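Core protein VP4 (Bluetongue virus, PDB 2JHP) is an inner-capsid core protein and multifunctional enzyme that caps the viral messenger RNA. Local coordinates at residues I507-I521 and Y564-W578. Numbering follows the deposited sequence.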
# COMPACT_ATOMS: atom_id res chain seq x y z
N ILE A 507 20.60 -9.90 10.38
CA ILE A 507 20.50 -10.03 11.83
C ILE A 507 21.34 -8.94 12.48
O ILE A 507 22.48 -8.73 12.07
CB ILE A 507 21.00 -11.42 12.29
CG1 ILE A 507 20.17 -12.54 11.65
CG2 ILE A 507 20.96 -11.52 13.80
CD1 ILE A 507 20.79 -13.93 11.76
N PRO A 508 20.79 -8.23 13.47
CA PRO A 508 21.57 -7.19 14.15
C PRO A 508 22.81 -7.75 14.85
O PRO A 508 22.88 -8.94 15.15
CB PRO A 508 20.60 -6.64 15.20
CG PRO A 508 19.25 -6.98 14.68
CD PRO A 508 19.42 -8.31 14.01
N ASP A 509 23.78 -6.87 15.10
CA ASP A 509 25.06 -7.29 15.59
C ASP A 509 25.68 -6.22 16.48
O ASP A 509 26.11 -5.16 15.99
CB ASP A 509 25.97 -7.59 14.39
CG ASP A 509 27.42 -7.71 14.79
OD1 ASP A 509 28.25 -6.92 14.30
OD2 ASP A 509 27.73 -8.59 15.63
N PRO A 510 25.80 -6.49 17.79
CA PRO A 510 25.35 -7.65 18.58
C PRO A 510 23.88 -7.97 18.46
O PRO A 510 23.06 -7.06 18.39
CB PRO A 510 25.70 -7.25 20.04
CG PRO A 510 26.11 -5.82 19.99
CD PRO A 510 26.64 -5.59 18.61
N PRO A 511 23.55 -9.28 18.40
CA PRO A 511 22.18 -9.78 18.32
C PRO A 511 21.39 -9.47 19.60
O PRO A 511 21.08 -10.36 20.38
CB PRO A 511 22.36 -11.29 18.13
CG PRO A 511 23.72 -11.59 18.63
CD PRO A 511 24.54 -10.38 18.39
N VAL A 512 21.06 -8.19 19.78
CA VAL A 512 20.42 -7.70 21.00
C VAL A 512 18.90 -8.03 21.03
O VAL A 512 18.27 -8.10 19.97
CB VAL A 512 20.73 -6.17 21.18
CG1 VAL A 512 19.88 -5.32 20.24
CG2 VAL A 512 20.54 -5.72 22.61
N PRO A 513 18.32 -8.25 22.23
CA PRO A 513 16.91 -8.63 22.34
C PRO A 513 15.95 -7.44 22.27
O PRO A 513 15.14 -7.24 23.20
CB PRO A 513 16.84 -9.27 23.72
CG PRO A 513 17.83 -8.50 24.52
CD PRO A 513 18.95 -8.18 23.56
N ASP A 514 16.01 -6.67 21.19
CA ASP A 514 15.18 -5.48 21.04
C ASP A 514 13.67 -5.77 20.90
O ASP A 514 13.27 -6.81 20.38
CB ASP A 514 15.66 -4.64 19.87
CG ASP A 514 14.96 -3.31 19.79
OD1 ASP A 514 15.30 -2.39 20.57
OD2 ASP A 514 14.04 -3.20 18.94
N ILE A 515 12.86 -4.83 21.39
CA ILE A 515 11.40 -4.88 21.34
C ILE A 515 10.85 -5.40 20.01
O ILE A 515 9.90 -6.19 20.00
CB ILE A 515 10.81 -3.48 21.71
CG1 ILE A 515 10.44 -3.44 23.18
CG2 ILE A 515 9.57 -3.14 20.91
CD1 ILE A 515 10.45 -2.05 23.75
N SER A 516 11.46 -4.97 18.91
CA SER A 516 11.11 -5.43 17.56
C SER A 516 11.06 -6.95 17.50
O SER A 516 10.20 -7.52 16.83
CB SER A 516 12.15 -4.88 16.57
OG SER A 516 13.45 -5.37 16.84
N LEU A 517 11.99 -7.59 18.20
CA LEU A 517 12.05 -9.04 18.28
C LEU A 517 11.14 -9.59 19.40
O LEU A 517 10.36 -10.52 19.16
CB LEU A 517 13.51 -9.46 18.49
CG LEU A 517 13.87 -10.94 18.59
CD1 LEU A 517 13.64 -11.65 17.26
CD2 LEU A 517 15.31 -11.12 19.09
N CYS A 518 11.24 -9.00 20.59
CA CYS A 518 10.71 -9.59 21.82
C CYS A 518 9.67 -8.73 22.53
O CYS A 518 9.99 -7.71 23.13
CB CYS A 518 11.86 -9.91 22.79
SG CYS A 518 13.08 -11.04 22.12
N ARG A 519 8.42 -9.18 22.44
CA ARG A 519 7.33 -8.59 23.20
C ARG A 519 6.63 -9.70 23.98
O ARG A 519 6.66 -9.71 25.21
CB ARG A 519 6.39 -7.79 22.29
CG ARG A 519 7.01 -6.45 21.82
CD ARG A 519 6.54 -6.00 20.45
NE ARG A 519 7.24 -6.73 19.39
CZ ARG A 519 6.65 -7.52 18.50
NH1 ARG A 519 5.32 -7.67 18.50
NH2 ARG A 519 7.38 -8.15 17.59
N PHE A 520 6.04 -10.66 23.25
CA PHE A 520 5.42 -11.88 23.79
C PHE A 520 4.30 -11.59 24.79
O PHE A 520 4.18 -12.27 25.82
CB PHE A 520 6.46 -12.84 24.38
CG PHE A 520 7.54 -13.22 23.43
CD1 PHE A 520 8.87 -12.91 23.70
CD2 PHE A 520 7.24 -13.90 22.24
CE1 PHE A 520 9.88 -13.26 22.83
CE2 PHE A 520 8.24 -14.24 21.35
CZ PHE A 520 9.57 -13.93 21.64
N ILE A 521 3.50 -10.58 24.47
CA ILE A 521 2.40 -10.16 25.32
C ILE A 521 1.34 -11.26 25.37
O ILE A 521 0.88 -11.75 24.34
CB ILE A 521 1.78 -8.81 24.84
CG1 ILE A 521 2.83 -7.68 24.83
CG2 ILE A 521 0.55 -8.45 25.67
CD1 ILE A 521 3.46 -7.37 26.19
N TYR A 564 1.95 -15.77 17.94
CA TYR A 564 3.11 -14.87 17.70
C TYR A 564 3.83 -15.08 16.38
O TYR A 564 3.87 -16.20 15.84
CB TYR A 564 4.12 -14.93 18.86
CG TYR A 564 3.45 -14.80 20.21
CD1 TYR A 564 3.17 -15.93 20.98
CD2 TYR A 564 3.03 -13.55 20.69
CE1 TYR A 564 2.53 -15.83 22.19
CE2 TYR A 564 2.38 -13.45 21.93
CZ TYR A 564 2.14 -14.59 22.65
OH TYR A 564 1.52 -14.46 23.86
N VAL A 565 4.40 -13.99 15.87
CA VAL A 565 5.36 -14.04 14.77
C VAL A 565 6.62 -13.27 15.15
O VAL A 565 6.61 -12.05 15.19
CB VAL A 565 4.80 -13.42 13.46
CG1 VAL A 565 5.84 -13.50 12.35
CG2 VAL A 565 3.50 -14.11 13.04
N THR A 566 7.69 -14.00 15.44
CA THR A 566 9.00 -13.37 15.65
C THR A 566 10.09 -14.12 14.88
O THR A 566 9.82 -15.17 14.30
CB THR A 566 9.35 -13.27 17.15
OG1 THR A 566 10.43 -12.34 17.33
CG2 THR A 566 9.72 -14.65 17.73
N ASP A 567 11.31 -13.57 14.87
CA ASP A 567 12.40 -14.11 14.04
C ASP A 567 13.23 -15.16 14.78
O ASP A 567 14.00 -14.85 15.69
CB ASP A 567 13.28 -12.97 13.47
CG ASP A 567 14.25 -13.46 12.39
OD1 ASP A 567 13.81 -14.10 11.42
OD2 ASP A 567 15.47 -13.20 12.49
N LEU A 568 13.06 -16.42 14.36
CA LEU A 568 13.80 -17.54 14.93
C LEU A 568 15.31 -17.38 14.82
O LEU A 568 16.03 -17.58 15.80
CB LEU A 568 13.37 -18.87 14.30
CG LEU A 568 12.05 -19.47 14.80
CD1 LEU A 568 11.84 -20.84 14.18
CD2 LEU A 568 12.02 -19.57 16.33
N PHE A 569 15.79 -17.03 13.64
CA PHE A 569 17.24 -16.95 13.40
C PHE A 569 17.89 -15.94 14.34
O PHE A 569 18.86 -16.26 15.02
CB PHE A 569 17.53 -16.56 11.96
CG PHE A 569 18.64 -17.34 11.35
CD1 PHE A 569 18.42 -18.13 10.22
CD2 PHE A 569 19.90 -17.32 11.91
CE1 PHE A 569 19.45 -18.88 9.67
CE2 PHE A 569 20.91 -18.05 11.37
CZ PHE A 569 20.70 -18.83 10.24
N TRP A 570 17.35 -14.73 14.38
CA TRP A 570 17.83 -13.68 15.27
C TRP A 570 17.65 -14.08 16.75
O TRP A 570 18.54 -13.87 17.57
CB TRP A 570 17.09 -12.39 14.92
CG TRP A 570 17.31 -11.23 15.81
CD1 TRP A 570 18.23 -11.11 16.81
CD2 TRP A 570 16.62 -9.97 15.75
NE1 TRP A 570 18.14 -9.86 17.39
CE2 TRP A 570 17.15 -9.15 16.76
CE3 TRP A 570 15.59 -9.47 14.93
CZ2 TRP A 570 16.70 -7.85 16.98
CZ3 TRP A 570 15.13 -8.18 15.16
CH2 TRP A 570 15.69 -7.38 16.17
N TRP A 571 16.49 -14.67 17.05
CA TRP A 571 16.19 -15.14 18.40
C TRP A 571 17.18 -16.22 18.87
O TRP A 571 17.78 -16.09 19.93
CB TRP A 571 14.74 -15.63 18.49
CG TRP A 571 14.20 -15.64 19.88
CD1 TRP A 571 13.70 -14.58 20.57
CD2 TRP A 571 14.08 -16.78 20.74
NE1 TRP A 571 13.28 -14.98 21.82
CE2 TRP A 571 13.51 -16.32 21.95
CE3 TRP A 571 14.41 -18.14 20.62
CZ2 TRP A 571 13.27 -17.18 23.03
CZ3 TRP A 571 14.17 -18.99 21.68
CH2 TRP A 571 13.60 -18.50 22.87
N PHE A 572 17.38 -17.26 18.06
CA PHE A 572 18.40 -18.27 18.37
C PHE A 572 19.77 -17.63 18.52
O PHE A 572 20.60 -18.08 19.33
CB PHE A 572 18.47 -19.37 17.29
CG PHE A 572 17.28 -20.31 17.29
CD1 PHE A 572 16.70 -20.74 18.48
CD2 PHE A 572 16.77 -20.79 16.10
CE1 PHE A 572 15.62 -21.61 18.48
CE2 PHE A 572 15.69 -21.67 16.08
CZ PHE A 572 15.11 -22.08 17.28
N LYS A 573 20.03 -16.56 17.76
CA LYS A 573 21.32 -15.89 17.86
C LYS A 573 21.43 -15.11 19.16
O LYS A 573 22.50 -15.03 19.75
CB LYS A 573 21.60 -15.01 16.64
CG LYS A 573 23.08 -14.76 16.41
CD LYS A 573 23.38 -13.89 15.19
CE LYS A 573 24.85 -13.45 15.18
NZ LYS A 573 25.10 -12.40 14.14
N MET A 574 20.31 -14.56 19.63
CA MET A 574 20.31 -13.75 20.84
C MET A 574 20.42 -14.63 22.09
O MET A 574 20.99 -14.21 23.10
CB MET A 574 19.09 -12.79 20.89
CG MET A 574 17.82 -13.32 21.51
SD MET A 574 17.82 -13.31 23.31
CE MET A 574 18.71 -11.81 23.62
N ILE A 575 19.89 -15.85 22.00
CA ILE A 575 19.83 -16.79 23.11
C ILE A 575 21.21 -17.39 23.44
O ILE A 575 21.64 -17.36 24.59
CB ILE A 575 18.80 -17.94 22.84
CG1 ILE A 575 17.36 -17.40 22.74
CG2 ILE A 575 18.89 -19.06 23.89
CD1 ILE A 575 16.82 -16.74 23.99
N LEU A 576 21.88 -17.90 22.42
CA LEU A 576 23.15 -18.62 22.59
C LEU A 576 24.36 -17.70 22.61
O LEU A 576 25.20 -17.79 23.51
CB LEU A 576 23.31 -19.68 21.50
CG LEU A 576 22.07 -20.48 21.12
CD1 LEU A 576 22.33 -21.30 19.87
CD2 LEU A 576 21.60 -21.37 22.27
N ASP A 577 24.44 -16.83 21.61
CA ASP A 577 25.62 -15.99 21.42
C ASP A 577 25.73 -14.80 22.36
O ASP A 577 26.78 -14.17 22.43
CB ASP A 577 25.70 -15.50 19.96
CG ASP A 577 26.31 -16.53 19.02
OD1 ASP A 577 26.34 -16.25 17.80
OD2 ASP A 577 26.76 -17.61 19.49
N TRP A 578 24.66 -14.48 23.09
CA TRP A 578 24.58 -13.16 23.72
C TRP A 578 24.26 -13.05 25.23
O TRP A 578 24.69 -12.09 25.87
CB TRP A 578 23.63 -12.27 22.91
CG TRP A 578 23.58 -10.84 23.36
CD1 TRP A 578 24.40 -9.84 22.95
CD2 TRP A 578 22.68 -10.27 24.31
NE1 TRP A 578 24.06 -8.67 23.58
CE2 TRP A 578 23.01 -8.90 24.42
CE3 TRP A 578 21.62 -10.78 25.07
CZ2 TRP A 578 22.32 -8.03 25.27
CZ3 TRP A 578 20.93 -9.91 25.92
CH2 TRP A 578 21.29 -8.55 26.01
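Trp570 is held between Pro508 and Leu517: the indole of helix 568-576 is sandwiched by two residues of the proline-rich loop 507-521 that packs over it. Two CH-pi contacts on opposite faces define it: Pro508 CD stands 3.7 Å from the centroid of the five-membered ring of Trp570, and Leu517 CD2 lies 3.5 Å from that centroid. With CG anti to the backbone N, the indole of Trp570 projects from the helix into the loop, where its NE1 gives a weak, bent hydrogen bond to Val512 O (3.1 Å, 133° at the hydrogen). One helical turn on, Met574 packs its CB against Pro511 O, while Pro513 CD lies 3.6 Å from the centroid of the six-membered ring of Trp578, over its face but shifted toward the rim.

Where Phe520 comes down beside the N-terminal part of 564-578, it forms an aromatic cluster with Tyr564 and Trp571; the Phe520 edge meets the Tyr564 face, planes at 78°. Hydroxyls tie this end to loop carbonyls: Tyr564 OH donates to Ile521 O from above the carbonyl plane, and Thr566 OG1 donates to Leu517 O.

Further out, Asp567 N-caps the helix by accepting from Trp570 N, and its carboxylate is itself held by Arg466 and Ser461. In the loop, Asp514 OD2 accepts from Ser516 N in an Asx turn and also from Ser516 OG, and the same carboxylate is salt-bridged to Arg60. Arg519 folds back on the preceding residues and pairs with Asp469, a salt bridge that ties the loop to strand 466-469. Arg519 NE donates to Ile515 O at 2.8 Å, the oxygen lying 4° from the guanidinium plane.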